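Local coordinates for lysozyme, putative (Bacillus anthracis, PDB 2WAG), which probably hydrolyses the glycan strands of bacterial cell-wall peptidoglycan, as a lysozyme of glycoside hydrolase family 25, at residues K17-A22 / I201-F206. Numbering follows the deposited sequence. Where two conformers were deposited one is given.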
loop_
_atom_site.group_PDB
_atom_site.type_symbol
_atom_site.label_atom_id
_atom_site.label_comp_id
_atom_site.label_asym_id
_atom_site.label_seq_id
_atom_site.Cartn_x
_atom_site.Cartn_y
_atom_site.Cartn_z
ATOM N N LYS A 17 -0.673 -1.012 20.861
ATOM C CA LYS A 17 -0.317 -1.226 19.461
ATOM C C LYS A 17 -0.513 -2.689 19.071
ATOM O O LYS A 17 -0.368 -3.577 19.918
ATOM C CB LYS A 17 1.164 -0.845 19.267
ATOM C CG LYS A 17 1.697 -0.927 17.847
ATOM C CD LYS A 17 3.135 -0.355 17.717
ATOM C CE LYS A 17 4.157 -1.107 18.568
ATOM N NZ LYS A 17 5.535 -0.513 18.418
ATOM N N GLY A 18 -0.786 -2.952 17.800
ATOM C CA GLY A 18 -0.932 -4.332 17.348
ATOM C C GLY A 18 -0.855 -4.453 15.852
ATOM O O GLY A 18 -0.783 -3.460 15.147
ATOM N N VAL A 19 -0.884 -5.670 15.378
ATOM C CA VAL A 19 -0.724 -5.924 13.960
ATOM C C VAL A 19 -1.959 -6.542 13.332
ATOM O O VAL A 19 -2.793 -7.016 14.010
ATOM C CB VAL A 19 0.461 -6.933 13.713
ATOM C CG1 VAL A 19 1.757 -6.444 14.374
ATOM C CG2 VAL A 19 0.103 -8.371 14.207
ATOM N N ASP A 20 -2.008 -6.479 12.001
ATOM C CA ASP A 20 -2.944 -7.325 11.260
ATOM C C ASP A 20 -2.146 -7.950 10.138
ATOM O O ASP A 20 -1.261 -7.294 9.590
ATOM C CB ASP A 20 -4.203 -6.581 10.769
ATOM C CG ASP A 20 -3.905 -5.527 9.764
ATOM O OD1 ASP A 20 -3.733 -4.391 10.194
ATOM O OD2 ASP A 20 -3.852 -5.833 8.564
ATOM N N VAL A 21 -2.415 -9.219 9.859
ATOM C CA VAL A 21 -1.643 -9.966 8.882
ATOM C C VAL A 21 -2.521 -10.882 8.052
ATOM O O VAL A 21 -3.625 -11.267 8.476
ATOM C CB VAL A 21 -0.536 -10.845 9.552
ATOM C CG1 VAL A 21 0.412 -9.993 10.386
ATOM C CG2 VAL A 21 -1.152 -11.974 10.372
ATOM N N ALA A 22 -2.000 -11.244 6.884
ATOM C CA ALA A 22 -2.571 -12.268 6.017
ATOM C C ALA A 22 -1.413 -13.123 5.533
ATOM O O ALA A 22 -0.254 -12.930 5.956
ATOM C CB ALA A 22 -3.316 -11.626 4.846
ATOM N N ILE A 201 4.035 -5.055 6.858
ATOM C CA ILE A 201 3.083 -5.532 7.827
ATOM C C ILE A 201 2.356 -4.318 8.387
ATOM O O ILE A 201 2.955 -3.283 8.697
ATOM C CB ILE A 201 3.785 -6.278 8.948
ATOM C CG1 ILE A 201 2.759 -6.936 9.883
ATOM C CG2 ILE A 201 4.779 -5.342 9.652
ATOM C CD1 ILE A 201 3.399 -7.909 10.825
ATOM N N ASP A 202 1.041 -4.433 8.465
ATOM C CA ASP A 202 0.189 -3.365 8.949
ATOM C C ASP A 202 0.266 -3.200 10.467
ATOM O O ASP A 202 0.148 -4.187 11.205
ATOM C CB ASP A 202 -1.273 -3.726 8.658
ATOM C CG ASP A 202 -1.617 -3.736 7.168
ATOM O OD1 ASP A 202 -0.929 -3.076 6.354
ATOM O OD2 ASP A 202 -2.627 -4.406 6.818
ATOM N N LEU A 203 0.411 -1.961 10.891
ATOM C CA LEU A 203 0.384 -1.636 12.321
ATOM C C LEU A 203 -0.760 -0.738 12.676
ATOM O O LEU A 203 -1.182 0.079 11.927
ATOM C CB LEU A 203 1.710 -1.027 12.828
ATOM C CG LEU A 203 3.000 -1.815 12.488
ATOM C CD1 LEU A 203 4.184 -1.047 13.095
ATOM C CD2 LEU A 203 2.967 -3.195 12.981
ATOM N N ASN A 204 -1.228 -0.962 13.894
ATOM C CA ASN A 204 -2.460 -0.378 14.347
ATOM C C ASN A 204 -2.413 0.074 15.792
ATOM O O ASN A 204 -1.661 -0.419 16.496
ATOM C CB ASN A 204 -3.586 -1.444 14.279
ATOM C CG ASN A 204 -3.761 -2.074 12.898
ATOM O OD1 ASN A 204 -4.396 -1.589 12.095
ATOM N ND2 ASN A 204 -3.119 -3.162 12.710
ATOM N N VAL A 205 -3.252 1.016 16.188
ATOM C CA VAL A 205 -3.451 1.255 17.623
ATOM C C VAL A 205 -4.931 1.131 18.002
ATOM O O VAL A 205 -5.823 1.382 17.190
ATOM C CB VAL A 205 -2.928 2.639 18.112
ATOM C CG1 VAL A 205 -1.415 2.649 18.073
ATOM C CG2 VAL A 205 -3.536 3.800 17.312
ATOM N N PHE A 206 -5.145 0.736 19.256
ATOM C CA PHE A 206 -6.455 0.806 19.913
ATOM C C PHE A 206 -6.653 2.228 20.445
ATOM O O PHE A 206 -5.674 2.926 20.717
ATOM C CB PHE A 206 -6.405 -0.225 21.045
ATOM C CG PHE A 206 -7.648 -0.317 21.911
ATOM C CD1 PHE A 206 -8.854 -0.777 21.409
ATOM C CD2 PHE A 206 -7.564 -0.034 23.273
ATOM C CE1 PHE A 206 -9.965 -0.931 22.243
ATOM C CE2 PHE A 206 -8.683 -0.173 24.105
ATOM C CZ PHE A 206 -9.868 -0.615 23.592
HETATM O O HOH W 1 -0.082 -6.785 7.223
#
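Asp20 OD1 takes a hydrogen bond from Asn204 ND2 at 2.9 Å and a second from Gln184 on strand 182-186. The bond from Asn204 is nearly straight, 165° at the hydrogen. It meets the anti lone pair of OD1, and OD1 lies close to the amide plane. ND2 also makes a weak bond to Gly18 O, while Asn204 OD1 accepts from Trp164. Both ends of the amide are therefore fixed. The other oxygen, Asp20 OD2, lies 2.6 Å from Asp202 OD2, with the carboxylate planes turned 45° apart. Beneath these groups the strands run antiparallel. Gly18 N bonds to Asn204 O at 3.0 Å, and Asn204 N to Gly18 O at 2.8 Å. Beyond them one water bridges Asp20 O and Asp202 N. On the face of Val19 and Leu203, Val19 CG1 touches Leu203 CD2 at 3.7 Å. At the end of the pairing, Val21 CG1 lies equally near Ile201 CD1. This pairing joins the first and last strands of the family's barrel-like sheet. Two N-H donors on OD1 hold the Asp20 carboxylate close against that of Asp202, consistent with the acidic active centre of GH25 lysozymes.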